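Local coordinates for translocator protein BipD (Burkholderia pseudomallei, PDB 3NFT) that is required for invasion of epithelial cells and survival inside host cells, and probably regulates secretion of the effectors BipB and BipC by the type III system, at residues R90-L95 / H274-F279. Numbering follows the deposited sequence.
Sequences RAQRNL and HQNSNF
Gln92 and Phe279 bridge two helical segments, 90-95 and 274-279, that run nearly parallel at 22° with their axes a wide 12.2 Å apart. Reaching in from opposite helices, the two side chains overlap in antiparallel fashion. With CG anti to the carbonyl carbon (chi1 -72°) and the chain extended beyond it, Gln92 runs across one face of the Phe279 ring. Gln92 CG sits 3.6 Å from the ring centroid, almost on the normal, a CH-pi contact. The amide is tilted over the inner end of the ring, Gln92 NE2 3.4 Å from Phe279 CG. Leu95 CD2 meets the ring edge, 4.3 Å from Phe279 CE2. Gln92 NE2 also gives a weak, bent hydrogen bond of 3.2 Å to Asn276 OD1, the amide planes 76° apart. One water donates to Gln92 OE1 and Asn276 OD1 and accepts from Gln275 NE2; another links Gln92 NE2, weakly, to Asn276 O. Asn276 ND2 is hydrogen-bonded to Glu44 OE2 of helix 41-56. Helix 76-103 thus packs on the predicted coiled-coil helix 244-295, consistent with an N-terminal intramolecular chaperone that prevents premature oligomerization, while Ile137 of helix 121-160 touches both Gln92 and Phe279.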
ATOM      1  N   ARG A  90       2.937  16.295  14.937  1.00 13.96           N
ATOM      2  CA  ARG A  90       1.556  16.787  14.735  1.00 15.47           C
ATOM      3  C   ARG A  90       1.398  17.371  13.326  1.00 14.87           C
ATOM      4  O   ARG A  90       0.438  17.066  12.601  1.00 14.82           O
ATOM      5  CB  ARG A  90       1.176  17.818  15.795  1.00 17.72           C
ATOM      6  CG  ARG A  90       1.020  17.218  17.172  1.00 24.44           C
ATOM      7  CD  ARG A  90       0.265  18.179  18.126  1.00 31.85           C
ATOM      8  NE  ARG A  90       0.668  18.038  19.531  1.00 38.45           N
ATOM      9  CZ  ARG A  90       0.501  16.945  20.280  1.00 42.41           C
ATOM     10  NH1 ARG A  90      -0.053  15.838  19.790  1.00 43.97           N
ATOM     11  NH2 ARG A  90       0.908  16.956  21.546  1.00 44.55           N
ATOM     12  N   ALA A  91       2.385  18.155  12.911  1.00 13.87           N
ATOM     13  CA  ALA A  91       2.339  18.775  11.591  1.00 13.15           C
ATOM     14  C   ALA A  91       2.391  17.724  10.486  1.00 12.46           C
ATOM     15  O   ALA A  91       1.685  17.807   9.474  1.00 13.25           O
ATOM     16  CB  ALA A  91       3.464  19.791  11.448  1.00 13.22           C
ATOM     17  N   GLN A  92       3.224  16.705  10.692  1.00 11.79           N
ATOM     18  CA  GLN A  92       3.324  15.631   9.720  1.00 12.12           C
ATOM     19  C   GLN A  92       2.015  14.863   9.603  1.00 13.58           C
ATOM     20  O   GLN A  92       1.550  14.558   8.497  1.00 13.33           O
ATOM     21  CB  GLN A  92       4.434  14.675  10.106  1.00 11.45           C
ATOM     22  CG  GLN A  92       5.829  15.182   9.940  1.00 11.59           C
ATOM     23  CD  GLN A  92       6.864  14.206  10.485  1.00 12.66           C
ATOM     24  OE1 GLN A  92       6.697  13.673  11.582  1.00 12.19           O
ATOM     25  NE2 GLN A  92       7.965  13.988   9.721  1.00 13.20           N
ATOM     26  N   ARG A  93       1.436  14.512  10.749  1.00 14.37           N
ATOM     27  CA  ARG A  93       0.156  13.788  10.752  1.00 16.59           C
ATOM     28  C   ARG A  93      -0.939  14.599  10.069  1.00 16.92           C
ATOM     29  O   ARG A  93      -1.740  14.064   9.295  1.00 17.28           O
ATOM     30  CB  ARG A  93      -0.262  13.439  12.186  1.00 17.79           C
ATOM     31  CG  ARG A  93      -1.485  12.511  12.226  1.00 22.59           C
ATOM     32  CD  ARG A  93      -1.831  12.007  13.629  1.00 27.97           C
ATOM     33  NE  ARG A  93      -2.958  11.054  13.590  1.00 33.46           N
ATOM     34  CZ  ARG A  93      -2.867   9.721  13.648  1.00 35.80           C
ATOM     35  NH1 ARG A  93      -1.697   9.098  13.764  1.00 36.30           N
ATOM     36  NH2 ARG A  93      -3.981   8.992  13.609  1.00 37.57           N
ATOM     37  N   ASN A  94      -0.979  15.894  10.373  1.00 17.28           N
ATOM     38  CA  ASN A  94      -1.986  16.785   9.778  1.00 18.00           C
ATOM     39  C   ASN A  94      -1.866  16.794   8.254  1.00 17.04           C
ATOM     40  O   ASN A  94      -2.877  16.736   7.547  1.00 18.07           O
ATOM     41  CB  ASN A  94      -1.846  18.211  10.308  1.00 18.58           C
ATOM     42  CG  ASN A  94      -2.357  18.395  11.738  1.00 22.05           C
ATOM     43  OD1 ASN A  94      -2.097  19.437  12.348  1.00 27.15           O
ATOM     44  ND2 ASN A  94      -3.072  17.413  12.274  1.00 24.28           N
ATOM     45  N   LEU A  95      -0.639  16.859   7.744  1.00 15.78           N
ATOM     46  CA  LEU A  95      -0.435  16.880   6.299  1.00 15.21           C
ATOM     47  C   LEU A  95      -0.880  15.547   5.674  1.00 15.20           C
ATOM     48  O   LEU A  95      -1.508  15.511   4.634  1.00 16.41           O
ATOM     49  CB  LEU A  95       1.023  17.205   5.961  1.00 15.37           C
ATOM     50  CG  LEU A  95       1.434  17.223   4.481  1.00 15.56           C
ATOM     51  CD1 LEU A  95       0.474  18.048   3.620  1.00 17.92           C
ATOM     52  CD2 LEU A  95       2.869  17.735   4.313  1.00 16.03           C
ATOM     53  N   HIS A 274      16.694  10.571   9.249  1.00 12.94           N
ATOM     54  CA  HIS A 274      16.369   9.691   8.128  1.00 13.57           C
ATOM     55  C   HIS A 274      14.858   9.443   8.019  1.00 13.46           C
ATOM     56  O   HIS A 274      14.290   9.483   6.920  1.00 13.74           O
ATOM     57  CB  HIS A 274      17.143   8.369   8.193  1.00 15.10           C
ATOM     58  CG  HIS A 274      16.804   7.430   7.085  1.00 20.31           C
ATOM     59  ND1 HIS A 274      15.997   6.324   7.269  1.00 25.04           N
ATOM     60  CD2 HIS A 274      17.131   7.446   5.771  1.00 23.72           C
ATOM     61  CE1 HIS A 274      15.870   5.685   6.119  1.00 25.51           C
ATOM     62  NE2 HIS A 274      16.540   6.349   5.195  1.00 26.19           N
ATOM     63  N   GLN A 275      14.187   9.234   9.148  1.00 13.28           N
ATOM     64  CA  GLN A 275      12.745   9.117   9.158  1.00 13.24           C
ATOM     65  C   GLN A 275      12.075  10.383   8.629  1.00 12.18           C
ATOM     66  O   GLN A 275      11.134  10.292   7.862  1.00 12.70           O
ATOM     67  CB  GLN A 275      12.213   8.761  10.574  1.00 12.97           C
ATOM     68  CG  GLN A 275      10.815   9.267  10.975  1.00 15.19           C
ATOM     69  CD  GLN A 275       9.691   8.689  10.158  1.00 18.48           C
ATOM     70  OE1 GLN A 275       9.825   7.602   9.550  1.00 21.71           O
ATOM     71  NE2 GLN A 275       8.554   9.398  10.136  1.00 21.26           N
ATOM     72  N   ASN A 276      12.563  11.549   9.037  1.00 11.12           N
ATOM     73  CA  ASN A 276      11.999  12.800   8.555  1.00 10.89           C
ATOM     74  C   ASN A 276      12.205  12.971   7.054  1.00 10.76           C
ATOM     75  O   ASN A 276      11.339  13.475   6.376  1.00 11.00           O
ATOM     76  CB  ASN A 276      12.601  13.977   9.302  1.00 10.08           C
ATOM     77  CG  ASN A 276      11.991  14.166  10.686  1.00  9.93           C
ATOM     78  OD1 ASN A 276      10.878  13.695  10.957  1.00 12.52           O
ATOM     79  ND2 ASN A 276      12.669  14.955  11.534  1.00 13.67           N
ATOM     80  N   SER A 277      13.367  12.556   6.545  1.00 12.26           N
ATOM     81  CA  SER A 277      13.621  12.519   5.106  1.00 13.86           C
ATOM     82  C   SER A 277      12.644  11.577   4.403  1.00 13.98           C
ATOM     83  O   SER A 277      12.051  11.932   3.384  1.00 14.47           O
ATOM     84  CB  SER A 277      15.078  12.136   4.834  1.00 15.12           C
ATOM     85  OG  SER A 277      15.319  12.022   3.444  1.00 20.75           O
ATOM     86  N   ASN A 278      12.454  10.372   4.969  1.00 13.66           N
ATOM     87  CA  ASN A 278      11.459   9.430   4.445  1.00 14.17           C
ATOM     88  C   ASN A 278      10.042  10.024   4.417  1.00 13.48           C
ATOM     89  O   ASN A 278       9.281   9.794   3.470  1.00 14.25           O
ATOM     90  CB  ASN A 278      11.460   8.123   5.245  1.00 15.18           C
ATOM     91  CG  ASN A 278      12.611   7.195   4.867  1.00 16.96           C
ATOM     92  OD1 ASN A 278      13.295   7.407   3.855  1.00 21.32           O
ATOM     93  ND2 ASN A 278      12.796   6.117   5.646  1.00 21.61           N
ATOM     94  N   PHE A 279       9.682  10.800   5.437  1.00 12.49           N
ATOM     95  CA  PHE A 279       8.379  11.432   5.454  1.00 12.24           C
ATOM     96  C   PHE A 279       8.245  12.431   4.296  1.00 12.40           C
ATOM     97  O   PHE A 279       7.263  12.422   3.562  1.00 12.84           O
ATOM     98  CB  PHE A 279       8.086  12.165   6.762  1.00 12.98           C
ATOM     99  CG  PHE A 279       6.802  12.923   6.718  1.00 12.59           C
ATOM    100  CD1 PHE A 279       5.596  12.316   7.062  1.00 13.83           C
ATOM    101  CD2 PHE A 279       6.776  14.248   6.300  1.00 14.28           C
ATOM    102  CE1 PHE A 279       4.399  13.010   6.997  1.00 14.81           C
ATOM    103  CE2 PHE A 279       5.554  14.942   6.243  1.00 13.68           C
ATOM    104  CZ  PHE A 279       4.381  14.309   6.566  1.00 15.13           C
TER
HETATM  105  O   HOH W   1       9.845  15.477   7.834  1.00 13.46           O
HETATM  106  O   HOH W   2       8.935  11.881  11.950  1.00 20.43           O